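BDI_3064 protein (Parabacteroides distasonis ATCC 8503, PDB 5Z06) hydrolyses linear beta-1,2-glucan and beta-1,2-glucooligosaccharides of four or more units, releasing sophorose from the non-reducing end as an exo-acting enzyme. Local coordinates at residues D362-A367 / W448-A453; Y435-D440 / Q452-N457; H547-T550 / N555-E558; A618-T623 / E676-N681. All coordinates share one frame; numbering follows the deposited sequence.

Contact 1 of 4, residues D362-A367 / W448-A453; sequences DKFHGA and WSPDQA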
loop_
_atom_site.group_PDB
_atom_site.type_symbol
_atom_site.label_atom_id
_atom_site.label_comp_id
_atom_site.label_asym_id
_atom_site.label_seq_id
_atom_site.Cartn_x
_atom_site.Cartn_y
_atom_site.Cartn_z
ATOM N N ASP A 362 5.227 21.967 -10.136
ATOM C CA ASP A 362 5.205 23.108 -9.192
ATOM C C ASP A 362 6.345 22.995 -8.187
ATOM O O ASP A 362 6.607 21.907 -7.635
ATOM C CB ASP A 362 3.908 23.162 -8.363
ATOM C CG ASP A 362 2.671 23.430 -9.188
ATOM O OD1 ASP A 362 2.805 23.993 -10.309
ATOM O OD2 ASP A 362 1.571 23.074 -8.686
ATOM N N LYS A 363 7.020 24.118 -7.973
ATOM C CA LYS A 363 8.010 24.244 -6.927
ATOM C C LYS A 363 7.497 25.226 -5.901
ATOM O O LYS A 363 6.672 26.093 -6.199
ATOM C CB LYS A 363 9.346 24.762 -7.462
ATOM C CG LYS A 363 9.922 23.968 -8.610
ATOM C CD LYS A 363 9.930 22.480 -8.319
ATOM C CE LYS A 363 10.719 21.751 -9.375
ATOM N NZ LYS A 363 10.153 22.033 -10.720
ATOM N N PHE A 364 8.005 25.064 -4.688
ATOM C CA PHE A 364 7.626 25.880 -3.542
ATOM C C PHE A 364 8.926 26.196 -2.856
ATOM O O PHE A 364 9.436 25.407 -2.056
ATOM C CB PHE A 364 6.643 25.101 -2.678
ATOM C CG PHE A 364 5.429 24.672 -3.438
ATOM C CD1 PHE A 364 4.396 25.587 -3.709
ATOM C CD2 PHE A 364 5.347 23.369 -3.966
ATOM C CE1 PHE A 364 3.289 25.194 -4.441
ATOM C CE2 PHE A 364 4.245 22.978 -4.706
ATOM C CZ PHE A 364 3.214 23.882 -4.946
ATOM N N HIS A 365 9.498 27.327 -3.269
ATOM C CA HIS A 365 10.893 27.649 -3.008
ATOM C C HIS A 365 11.817 26.462 -3.384
ATOM O O HIS A 365 12.671 25.982 -2.611
ATOM C CB HIS A 365 11.036 28.178 -1.574
ATOM C CG HIS A 365 10.459 29.547 -1.423
ATOM N ND1 HIS A 365 11.159 30.683 -1.763
ATOM C CD2 HIS A 365 9.213 29.956 -1.102
ATOM C CE1 HIS A 365 10.392 31.740 -1.578
ATOM N NE2 HIS A 365 9.202 31.326 -1.187
ATOM N N GLY A 366 11.584 25.968 -4.591
ATOM C CA GLY A 366 12.377 24.871 -5.140
ATOM C C GLY A 366 12.050 23.485 -4.622
ATOM O O GLY A 366 12.438 22.481 -5.253
ATOM N N ALA A 367 11.332 23.406 -3.500
ATOM C CA ALA A 367 10.888 22.131 -2.968
ATOM C C ALA A 367 9.676 21.693 -3.739
ATOM O O ALA A 367 9.031 22.492 -4.430
ATOM C CB ALA A 367 10.560 22.247 -1.482
ATOM N N TRP A 448 5.454 24.399 3.487
ATOM C CA TRP A 448 5.191 25.804 3.189
ATOM C C TRP A 448 4.151 25.878 2.108
ATOM O O TRP A 448 4.323 25.270 1.061
ATOM C CB TRP A 448 6.445 26.562 2.731
ATOM C CG TRP A 448 6.110 27.978 2.349
ATOM C CD1 TRP A 448 5.893 29.002 3.196
ATOM C CD2 TRP A 448 5.936 28.512 1.029
ATOM N NE1 TRP A 448 5.591 30.147 2.506
ATOM C CE2 TRP A 448 5.610 29.883 1.173
ATOM C CE3 TRP A 448 6.009 27.964 -0.258
ATOM C CZ2 TRP A 448 5.380 30.727 0.090
ATOM C CZ3 TRP A 448 5.771 28.804 -1.359
ATOM C CH2 TRP A 448 5.465 30.181 -1.169
ATOM N N SER A 449 3.086 26.634 2.365
ATOM C CA SER A 449 1.969 26.778 1.423
ATOM C C SER A 449 2.092 28.093 0.649
ATOM O O SER A 449 2.345 29.111 1.258
ATOM C CB SER A 449 0.643 26.758 2.170
ATOM O OG SER A 449 -0.391 27.282 1.362
ATOM N N PRO A 450 1.902 28.071 -0.690
ATOM C CA PRO A 450 1.979 29.305 -1.471
ATOM C C PRO A 450 0.964 30.349 -1.048
ATOM O O PRO A 450 1.239 31.529 -1.213
ATOM C CB PRO A 450 1.676 28.841 -2.905
ATOM C CG PRO A 450 0.808 27.663 -2.713
ATOM C CD PRO A 450 1.439 26.954 -1.537
ATOM N N ASP A 451 -0.193 29.927 -0.533
ATOM C CA ASP A 451 -1.241 30.870 -0.152
ATOM C C ASP A 451 -1.511 30.963 1.350
ATOM O O ASP A 451 -2.132 31.927 1.793
ATOM C CB ASP A 451 -2.540 30.599 -0.930
ATOM C CG ASP A 451 -3.132 29.209 -0.688
ATOM O OD1 ASP A 451 -2.561 28.371 0.055
ATOM O OD2 ASP A 451 -4.197 28.964 -1.281
ATOM N N GLN A 452 -1.080 29.952 2.105
ATOM C CA GLN A 452 -1.288 29.887 3.541
ATOM C C GLN A 452 0.027 29.857 4.304
ATOM O O GLN A 452 0.025 29.636 5.507
ATOM C CB GLN A 452 -2.124 28.657 3.882
ATOM C CG GLN A 452 -3.489 28.647 3.216
ATOM C CD GLN A 452 -4.033 27.248 3.043
ATOM O OE1 GLN A 452 -4.556 26.659 3.999
ATOM N NE2 GLN A 452 -3.911 26.699 1.831
ATOM N N ALA A 453 1.149 30.074 3.613
ATOM C CA ALA A 453 2.437 30.236 4.261
ATOM C C ALA A 453 2.697 29.085 5.245
ATOM O O ALA A 453 2.562 27.916 4.850
ATOM C CB ALA A 453 2.525 31.614 4.925
#
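His-365 points an imidazole edge at one face of the Trp-448 indole while its neighbour Phe-364 touches the edge of the same ring, and no hydrogen bond passes between the segments. CD2 of His-365 stands 3.6 Å from CZ3 of Trp-448, and the planes are inclined at 74°, a T-shaped (edge-to-face) pair. Phe-364 CB lies in the indole plane, 3.8 Å from Trp-448 CE3, and Pro-450 N, from the tryptophan's own segment, lies over the opposite face, toward the rim. The Phe-364 ring passes on to Pro-450, with CE1 3.9 Å from CD of the proline.

Phe-364 and His-365 can grip adjoining parts of one ring because they occupy the first two positions of a type I' beta turn, closed by Ala-367 N to Phe-364 O at 3.1 Å, with the reverse bond, Phe-364 N to Ala-367 O, at 2.8 Å. The imidazole is fixed by Glu-431, which bonds its ND1, and by stacking on Trp-434. The backbone after Trp-448 is shaped by Ser-449 OG, which accepts from Gln-452 N in an ST motif. The whole joins the loop between helix 344-360 and strand 371-373 to the end of strand 447-448, where the chain sets out toward helix 467-475.

Contact 2 of 4, residues Y435-D440 / Q452-N457; sequences YKQFKD and QAWVIN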
loop_
_atom_site.group_PDB
_atom_site.type_symbol
_atom_site.label_atom_id
_atom_site.label_comp_id
_atom_site.label_asym_id
_atom_site.label_seq_id
_atom_site.Cartn_x
_atom_site.Cartn_y
_atom_site.Cartn_z
ATOM N N TYR A 435 12.806 26.993 4.208
ATOM C CA TYR A 435 11.981 26.204 5.125
ATOM C C TYR A 435 12.355 26.328 6.611
ATOM O O TYR A 435 11.755 25.672 7.466
ATOM C CB TYR A 435 11.916 24.748 4.643
ATOM C CG TYR A 435 11.024 24.663 3.459
ATOM C CD1 TYR A 435 11.474 25.025 2.195
ATOM C CD2 TYR A 435 9.692 24.295 3.599
ATOM C CE1 TYR A 435 10.619 24.989 1.102
ATOM C CE2 TYR A 435 8.833 24.257 2.502
ATOM C CZ TYR A 435 9.304 24.610 1.267
ATOM O OH TYR A 435 8.455 24.568 0.202
ATOM N N LYS A 436 13.353 27.151 6.913
ATOM C CA LYS A 436 13.587 27.622 8.269
ATOM C C LYS A 436 12.473 28.521 8.792
ATOM O O LYS A 436 12.287 28.602 10.003
ATOM C CB LYS A 436 14.914 28.372 8.355
ATOM C CG LYS A 436 16.133 27.470 8.243
ATOM C CD LYS A 436 17.430 28.246 8.188
ATOM C CE LYS A 436 17.664 28.999 9.483
ATOM N NZ LYS A 436 18.934 29.750 9.419
ATOM N N GLN A 437 11.765 29.205 7.892
ATOM C CA GLN A 437 10.660 30.105 8.225
ATOM C C GLN A 437 11.178 31.416 8.782
ATOM O O GLN A 437 10.758 32.465 8.333
ATOM C CB GLN A 437 9.607 29.488 9.173
ATOM C CG GLN A 437 8.529 30.487 9.630
ATOM C CD GLN A 437 7.325 29.861 10.316
ATOM O OE1 GLN A 437 7.257 28.644 10.563
ATOM N NE2 GLN A 437 6.356 30.693 10.612
ATOM N N PHE A 438 12.047 31.341 9.783
ATOM C CA PHE A 438 12.749 32.513 10.316
ATOM C C PHE A 438 14.225 32.337 10.073
ATOM O O PHE A 438 14.728 31.219 10.097
ATOM C CB PHE A 438 12.499 32.671 11.826
ATOM C CG PHE A 438 11.066 32.493 12.210
ATOM C CD1 PHE A 438 10.150 33.527 12.021
ATOM C CD2 PHE A 438 10.613 31.290 12.725
ATOM C CE1 PHE A 438 8.822 33.374 12.355
ATOM C CE2 PHE A 438 9.273 31.133 13.065
ATOM C CZ PHE A 438 8.377 32.179 12.878
ATOM N N LYS A 439 14.915 33.455 9.899
ATOM C CA LYS A 439 16.356 33.481 9.679
ATOM C C LYS A 439 17.086 32.794 10.827
ATOM O O LYS A 439 18.064 32.113 10.622
ATOM C CB LYS A 439 16.872 34.926 9.565
ATOM C CG LYS A 439 16.236 35.797 8.479
ATOM C CD LYS A 439 16.579 35.321 7.069
ATOM C CE LYS A 439 16.045 36.292 6.017
ATOM N NZ LYS A 439 16.917 36.337 4.809
ATOM N N ASP A 440 16.601 32.990 12.042
ATOM C CA ASP A 440 17.241 32.444 13.231
ATOM C C ASP A 440 16.511 31.202 13.762
ATOM O O ASP A 440 16.732 30.817 14.905
ATOM C CB ASP A 440 17.334 33.535 14.318
ATOM C CG ASP A 440 15.972 33.980 14.828
ATOM O OD1 ASP A 440 15.036 34.114 14.001
ATOM O OD2 ASP A 440 15.838 34.202 16.053
ATOM N N GLN A 452 -1.080 29.952 2.105
ATOM C CA GLN A 452 -1.288 29.887 3.541
ATOM C C GLN A 452 0.027 29.857 4.304
ATOM O O GLN A 452 0.025 29.636 5.507
ATOM C CB GLN A 452 -2.124 28.657 3.882
ATOM C CG GLN A 452 -3.489 28.647 3.216
ATOM C CD GLN A 452 -4.033 27.248 3.043
ATOM O OE1 GLN A 452 -4.556 26.659 3.999
ATOM N NE2 GLN A 452 -3.911 26.699 1.831
ATOM N N ALA A 453 1.149 30.074 3.613
ATOM C CA ALA A 453 2.437 30.236 4.261
ATOM C C ALA A 453 2.697 29.085 5.245
ATOM O O ALA A 453 2.562 27.916 4.850
ATOM C CB ALA A 453 2.525 31.614 4.925
ATOM N N TRP A 454 2.986 29.403 6.514
ATOM C CA TRP A 454 3.433 28.435 7.513
ATOM C C TRP A 454 2.300 27.949 8.411
ATOM O O TRP A 454 2.546 27.561 9.537
ATOM C CB TRP A 454 4.543 29.047 8.361
ATOM C CG TRP A 454 5.594 29.656 7.517
ATOM C CD1 TRP A 454 5.741 30.984 7.194
ATOM C CD2 TRP A 454 6.621 28.962 6.842
ATOM N NE1 TRP A 454 6.823 31.151 6.369
ATOM C CE2 TRP A 454 7.385 29.923 6.144
ATOM C CE3 TRP A 454 6.983 27.611 6.760
ATOM C CZ2 TRP A 454 8.473 29.574 5.373
ATOM C CZ3 TRP A 454 8.081 27.266 6.002
ATOM C CH2 TRP A 454 8.816 28.243 5.321
ATOM N N VAL A 455 1.077 27.901 7.879
ATOM C CA VAL A 455 -0.080 27.511 8.664
ATOM C C VAL A 455 0.093 26.138 9.329
ATOM O O VAL A 455 -0.296 25.986 10.490
ATOM C CB VAL A 455 -1.401 27.609 7.850
ATOM C CG1 VAL A 455 -1.451 26.576 6.723
ATOM C CG2 VAL A 455 -2.607 27.474 8.770
ATOM N N ILE A 456 0.686 25.150 8.636
ATOM C CA ILE A 456 0.767 23.802 9.239
ATOM C C ILE A 456 1.763 23.795 10.368
ATOM O O ILE A 456 1.502 23.197 11.408
ATOM C CB ILE A 456 1.064 22.682 8.245
ATOM C CG1 ILE A 456 -0.093 22.607 7.240
ATOM C CG2 ILE A 456 1.258 21.340 8.988
ATOM C CD1 ILE A 456 0.061 21.559 6.150
ATOM N N ASN A 457 2.901 24.456 10.157
ATOM C CA ASN A 457 3.795 24.848 11.248
ATOM C C ASN A 457 4.355 23.677 12.061
ATOM O O ASN A 457 4.425 23.698 13.301
ATOM C CB ASN A 457 3.086 25.867 12.168
ATOM C CG ASN A 457 4.042 26.893 12.738
ATOM O OD1 ASN A 457 4.758 27.602 11.997
ATOM N ND2 ASN A 457 4.075 26.975 14.058
#
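Gln-437 lies flat on the indole of Trp-454, an amide-on-aromatic stack with a CH-pi contact at its heart, joining a loop to a type II' beta turn that runs from Gln-452 to Val-455. The glutamine can be followed outward as it crosses the ring. Its CB sits over the indole, 3.8 Å from Trp-454 CE2, on the side of the six-membered ring. CG is anti to the backbone N (chi1 174°), and it comes down 3.5 Å from the centroid of the five-membered ring of Trp-454, almost exactly on the ring normal. Because the chain stays extended beyond CG, the amide continues across the same face: CD is 3.3 Å from Trp-454 CG, and amide and indole planes differ by just 12°. The end of the amide thus extends past the pyrrole toward Trp-454 CB and the side chain of Asn-457, whose own amide plane is steeply inclined to it at 78°.

The far rim of the indole serves a second partner. Its six-membered ring turns an edge toward the face of Tyr-435 in an offset T-shaped pair, with centroids 6.0 Å apart. Trp-448 and Trp-434 also meet the Trp-454 ring, making the contact part of a larger aromatic cluster, and the Tyr-435 hydroxyl is bonded to Phe-364 O. Gln-437 and Asn-457 both rest against Tyr-445, in the chain between the two segments. At the tyrosine the rim contact is shared between side chain and backbone: Trp-454 CH2 lies 3.8 Å from Tyr-435 CA, and CZ3 lies 4.1 Å from CD2.

Contact 3 of 4, residues H547-T550 / N555-E558; sequences HKFT and NYFE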
loop_
_atom_site.group_PDB
_atom_site.type_symbol
_atom_site.label_atom_id
_atom_site.label_comp_id
_atom_site.label_asym_id
_atom_site.label_seq_id
_atom_site.Cartn_x
_atom_site.Cartn_y
_atom_site.Cartn_z
ATOM N N HIS A 547 25.976 3.566 8.472
ATOM C CA HIS A 547 27.335 3.175 8.852
ATOM C C HIS A 547 28.276 4.379 8.811
ATOM O O HIS A 547 29.268 4.392 9.504
ATOM C CB HIS A 547 27.957 2.158 7.872
ATOM C CG HIS A 547 27.268 0.823 7.796
ATOM N ND1 HIS A 547 27.506 -0.188 8.702
ATOM C CD2 HIS A 547 26.420 0.301 6.871
ATOM C CE1 HIS A 547 26.809 -1.261 8.363
ATOM N NE2 HIS A 547 26.129 -0.986 7.266
ATOM N N LYS A 548 28.007 5.354 7.949
ATOM C CA LYS A 548 28.963 6.419 7.666
ATOM C C LYS A 548 28.461 7.745 8.137
ATOM O O LYS A 548 28.890 8.783 7.642
ATOM C CB LYS A 548 29.261 6.475 6.174
ATOM C CG LYS A 548 29.901 5.198 5.648
ATOM C CD LYS A 548 30.002 5.293 4.142
ATOM C CE LYS A 548 30.773 4.141 3.525
ATOM N NZ LYS A 548 30.856 4.431 2.059
ATOM N N PHE A 549 27.545 7.718 9.095
ATOM C CA PHE A 549 27.173 8.920 9.759
ATOM C C PHE A 549 27.088 8.649 11.225
ATOM O O PHE A 549 26.365 7.743 11.675
ATOM C CB PHE A 549 25.876 9.516 9.272
ATOM C CG PHE A 549 25.511 10.746 10.024
ATOM C CD1 PHE A 549 26.359 11.847 10.000
ATOM C CD2 PHE A 549 24.372 10.797 10.791
ATOM C CE1 PHE A 549 26.066 12.991 10.724
ATOM C CE2 PHE A 549 24.069 11.936 11.516
ATOM C CZ PHE A 549 24.920 13.035 11.489
ATOM N N THR A 550 27.848 9.465 11.942
ATOM C CA THR A 550 27.966 9.418 13.365
ATOM C C THR A 550 27.915 10.841 13.830
ATOM O O THR A 550 28.703 11.651 13.390
ATOM C CB THR A 550 29.310 8.780 13.721
ATOM O OG1 THR A 550 29.415 7.555 13.008
ATOM C CG2 THR A 550 29.424 8.507 15.197
ATOM N N ASN A 555 26.700 6.435 16.375
ATOM C CA ASN A 555 26.712 6.017 14.989
ATOM C C ASN A 555 25.291 5.513 14.633
ATOM O O ASN A 555 24.683 4.795 15.429
ATOM C CB ASN A 555 27.690 4.899 14.816
ATOM C CG ASN A 555 27.646 4.333 13.431
ATOM O OD1 ASN A 555 27.030 3.285 13.190
ATOM N ND2 ASN A 555 28.244 5.053 12.490
ATOM N N TYR A 556 24.780 5.862 13.451
ATOM C CA TYR A 556 23.390 5.526 13.107
ATOM C C TYR A 556 23.129 4.092 12.651
ATOM O O TYR A 556 22.074 3.564 12.948
ATOM C CB TYR A 556 22.710 6.610 12.223
ATOM C CG TYR A 556 22.334 7.701 13.146
ATOM C CD1 TYR A 556 21.173 7.623 13.890
ATOM C CD2 TYR A 556 23.233 8.700 13.442
ATOM C CE1 TYR A 556 20.863 8.569 14.836
ATOM C CE2 TYR A 556 22.936 9.670 14.382
ATOM C CZ TYR A 556 21.757 9.596 15.088
ATOM O OH TYR A 556 21.460 10.548 16.024
ATOM N N PHE A 557 24.072 3.433 12.002
ATOM C CA PHE A 557 23.862 2.034 11.721
ATOM C C PHE A 557 23.681 1.294 13.050
ATOM O O PHE A 557 22.796 0.469 13.170
ATOM C CB PHE A 557 25.022 1.384 10.984
ATOM C CG PHE A 557 24.803 -0.076 10.753
ATOM C CD1 PHE A 557 23.961 -0.501 9.723
ATOM C CD2 PHE A 557 25.342 -1.027 11.613
ATOM C CE1 PHE A 557 23.712 -1.848 9.530
ATOM C CE2 PHE A 557 25.096 -2.381 11.418
ATOM C CZ PHE A 557 24.285 -2.792 10.381
ATOM N N GLU A 558 24.575 1.556 14.001
ATOM C CA GLU A 558 24.538 0.920 15.309
ATOM C C GLU A 558 23.206 1.152 15.995
ATOM O O GLU A 558 22.589 0.219 16.507
ATOM C CB GLU A 558 25.658 1.466 16.199
ATOM C CG GLU A 558 25.682 0.932 17.629
ATOM C CD GLU A 558 26.420 1.868 18.559
ATOM O OE1 GLU A 558 27.653 1.732 18.673
ATOM O OE2 GLU A 558 25.763 2.760 19.170
#
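One face of the His-547 imidazole lies on the Phe-557 ring in an offset stack, centroids 3.8 Å apart and planes at 15°, beside the N-cap that starts helix 556-573. His-547 CE1 sits over the centre of the phenyl ring, while Phe-557 CD1 falls toward the rim of the imidazole. The two side chains run the same way, and Phe-557 CB adds a CH-pi contact over the same imidazole face. A second pair, Phe-549 and Tyr-556, is also nearly parallel but slid so far that the rings barely overlap; their CD2 atoms touch at 3.6 Å. Trp-684 meets the His-547 ring steeply, Tyr-622 meets Phe-557, and Phe-549 packs on helices 467-475 and 691-702.

Between the aromatic pairs, Asn-555 ties the loop to the helix start. A chi1 of 174° turns its amide away from its own N, and the group reaches back over the preceding chain. Both bonds from ND2 lie near the amide plane: a short one of 2.8 Å to Thr-550 OG1, and a longer one to His-547 O that approaches from above the carbonyl plane. Two bonds from one nitrogen probably hold the amide against rotation. The backbone adds Tyr-556 N to Phe-549 O at 3.0 Å. At its other end the amide caps the first turn, Asn-555 OD1 accepting from Glu-558 N over 3.1 Å with an N-H...O angle of 168°.

Contact 4 of 4, residues A618-T623 / E676-N681; sequences ASFPYT and ENYRTN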
loop_
_atom_site.group_PDB
_atom_site.type_symbol
_atom_site.label_atom_id
_atom_site.label_comp_id
_atom_site.label_asym_id
_atom_site.label_seq_id
_atom_site.Cartn_x
_atom_site.Cartn_y
_atom_site.Cartn_z
ATOM N N ALA A 618 12.646 -4.032 4.735
ATOM C CA ALA A 618 13.524 -2.898 4.483
ATOM C C ALA A 618 14.556 -2.720 5.602
ATOM O O ALA A 618 15.398 -1.833 5.537
ATOM C CB ALA A 618 12.713 -1.629 4.281
ATOM N N SER A 619 14.460 -3.545 6.646
ATOM C CA SER A 619 15.461 -3.591 7.686
ATOM C C SER A 619 16.616 -4.513 7.358
ATOM O O SER A 619 17.534 -4.621 8.154
ATOM C CB SER A 619 14.827 -3.974 9.024
ATOM O OG SER A 619 13.930 -2.959 9.425
ATOM N N PHE A 620 16.582 -5.170 6.200
ATOM C CA PHE A 620 17.642 -6.085 5.793
ATOM C C PHE A 620 19.085 -5.723 6.172
ATOM O O PHE A 620 19.773 -6.543 6.789
ATOM C CB PHE A 620 17.576 -6.393 4.290
ATOM C CG PHE A 620 17.208 -7.793 4.018
ATOM C CD1 PHE A 620 18.163 -8.779 4.126
ATOM C CD2 PHE A 620 15.885 -8.148 3.774
ATOM C CE1 PHE A 620 17.831 -10.107 3.947
ATOM C CE2 PHE A 620 15.540 -9.467 3.586
ATOM C CZ PHE A 620 16.512 -10.442 3.674
ATOM N N PRO A 621 19.544 -4.506 5.847
ATOM C CA PRO A 621 20.971 -4.204 6.114
ATOM C C PRO A 621 21.331 -4.223 7.575
ATOM O O PRO A 621 22.477 -4.422 7.900
ATOM C CB PRO A 621 21.157 -2.795 5.570
ATOM C CG PRO A 621 19.950 -2.487 4.797
ATOM C CD PRO A 621 18.842 -3.372 5.249
ATOM N N TYR A 622 20.340 -3.979 8.430
ATOM C CA TYR A 622 20.512 -3.989 9.849
ATOM C C TYR A 622 20.440 -5.372 10.460
ATOM O O TYR A 622 21.244 -5.720 11.302
ATOM C CB TYR A 622 19.431 -3.160 10.485
ATOM C CG TYR A 622 19.358 -1.762 9.976
ATOM C CD1 TYR A 622 20.366 -0.842 10.267
ATOM C CD2 TYR A 622 18.274 -1.331 9.226
ATOM C CE1 TYR A 622 20.294 0.452 9.805
ATOM C CE2 TYR A 622 18.185 -0.031 8.794
ATOM C CZ TYR A 622 19.200 0.863 9.085
ATOM O OH TYR A 622 19.117 2.186 8.675
ATOM N N THR A 623 19.448 -6.156 10.052
ATOM C CA THR A 623 19.149 -7.422 10.713
ATOM C C THR A 623 18.897 -8.446 9.615
ATOM O O THR A 623 17.771 -8.897 9.427
ATOM C CB THR A 623 17.914 -7.263 11.613
ATOM O OG1 THR A 623 16.817 -6.743 10.837
ATOM C CG2 THR A 623 18.209 -6.314 12.752
ATOM N N GLU A 676 18.911 -4.197 -1.453
ATOM C CA GLU A 676 20.061 -3.923 -2.290
ATOM C C GLU A 676 21.239 -3.408 -1.504
ATOM O O GLU A 676 22.343 -3.799 -1.782
ATOM C CB GLU A 676 19.722 -2.939 -3.412
ATOM C CG GLU A 676 20.756 -2.891 -4.531
ATOM C CD GLU A 676 21.034 -4.263 -5.110
ATOM O OE1 GLU A 676 20.070 -5.000 -5.401
ATOM O OE2 GLU A 676 22.216 -4.627 -5.220
ATOM N N ASN A 677 21.003 -2.536 -0.523
ATOM C CA ASN A 677 22.078 -2.008 0.295
ATOM C C ASN A 677 22.703 -3.107 1.113
ATOM O O ASN A 677 23.909 -3.109 1.304
ATOM C CB ASN A 677 21.599 -0.867 1.200
ATOM C CG ASN A 677 21.473 0.446 0.458
ATOM O OD1 ASN A 677 22.189 0.704 -0.511
ATOM N ND2 ASN A 677 20.581 1.296 0.927
ATOM N N TYR A 678 21.895 -4.044 1.580
ATOM C CA TYR A 678 22.430 -5.218 2.261
ATOM C C TYR A 678 23.287 -6.050 1.321
ATOM O O TYR A 678 24.301 -6.575 1.729
ATOM C CB TYR A 678 21.307 -6.095 2.865
ATOM C CG TYR A 678 21.730 -7.507 3.149
ATOM C CD1 TYR A 678 22.589 -7.803 4.199
ATOM C CD2 TYR A 678 21.282 -8.538 2.361
ATOM C CE1 TYR A 678 22.981 -9.097 4.453
ATOM C CE2 TYR A 678 21.666 -9.836 2.595
ATOM C CZ TYR A 678 22.502 -10.117 3.646
ATOM O OH TYR A 678 22.842 -11.437 3.854
ATOM N N ARG A 679 22.880 -6.169 0.072
ATOM C CA ARG A 679 23.543 -7.093 -0.846
ATOM C C ARG A 679 24.832 -6.543 -1.385
ATOM O O ARG A 679 25.821 -7.261 -1.464
ATOM C CB ARG A 679 22.613 -7.459 -1.981
ATOM C CG ARG A 679 21.437 -8.317 -1.560
ATOM C CD ARG A 679 20.565 -8.614 -2.748
ATOM N NE ARG A 679 20.931 -9.874 -3.386
ATOM C CZ ARG A 679 20.254 -10.455 -4.373
ATOM N NH1 ARG A 679 19.188 -9.868 -4.899
ATOM N NH2 ARG A 679 20.658 -11.631 -4.842
ATOM N N THR A 680 24.799 -5.276 -1.788
ATOM C CA THR A 680 25.910 -4.642 -2.481
ATOM C C THR A 680 26.294 -3.263 -1.973
ATOM O O THR A 680 27.260 -2.706 -2.462
ATOM C CB THR A 680 25.556 -4.472 -3.963
ATOM O OG1 THR A 680 24.360 -3.682 -4.071
ATOM C CG2 THR A 680 25.380 -5.861 -4.656
ATOM N N ASN A 681 25.557 -2.705 -1.015
ATOM C CA ASN A 681 25.719 -1.299 -0.633
ATOM C C ASN A 681 25.464 -0.309 -1.789
ATOM O O ASN A 681 25.910 0.838 -1.706
ATOM C CB ASN A 681 27.129 -1.009 -0.057
ATOM C CG ASN A 681 27.416 -1.745 1.244
ATOM O OD1 ASN A 681 26.522 -2.050 2.032
ATOM N ND2 ASN A 681 28.679 -1.989 1.483
#
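Phe-620 and Tyr-678 form the close-fitting side of this contact, while Pro-621 fills in more loosely beside them. Phe-620 CD1 comes over one face of the tyrosine ring, 3.6 Å from its CD2, but the planes are inclined at 42°, so the pair is neither a stack nor a T. Tyr-678 reaches the loop because a chi1 of 160° swings the ring beside its own carbonyl carbon, off the helix and across Phe-620 at a slant. Its CB is 3.8 Å from Pro-621 CA, and the two backbones come close here, with CA atoms of Pro-621 and Tyr-678 only 4.2 Å apart.

The slacker margin lies along the proline ring. Pro-621 CG stands 4.3 Å from Asn-677 CB, and its CB is equally far from Tyr-678 CB. Asn-677 uses its amide away from the proline, ND2 bonding Leu-542 O. Tyr-678 is partly exposed, whereas Phe-620, Pro-621 and Asn-677 are buried; no hydrogen bond crosses between the segments. Within the loop, Ser-619 O takes both Tyr-622 N and Thr-623 N, from opposite faces of its plane, which probably helps to hold the bend that carries Phe-620 and Pro-621.

The bend links helix 614-617 to helix 624-636 and lies against the last turns of helix 665-680; Phe-620 also packs on Met-628 of helix 624-636, and Pro-621 on Trp-684 of helix 682-688.

In the fold
Followed from the N terminus, the chain passes the beta-rich region with its calcium site before contact 1 closes the long excursion from helix 344-360 to strand 447-448. Contact 2 opens within that span and closes slightly later, so the two loops cross; they share Gln-452 and Ala-453 and touch through Tyr-435 and where Trp-448 meets Trp-454. Contact 3 closes a very short turn at the head of helix 556-573, and contact 4 ties the bend before helix 624-636 to helix 665-680; these follow in series and touch where Phe-557 meets Pro-621 and Tyr-622. The helices of this C-terminal region are consistent with the (alpha/alpha)6 barrel of glucoamylase-like enzymes.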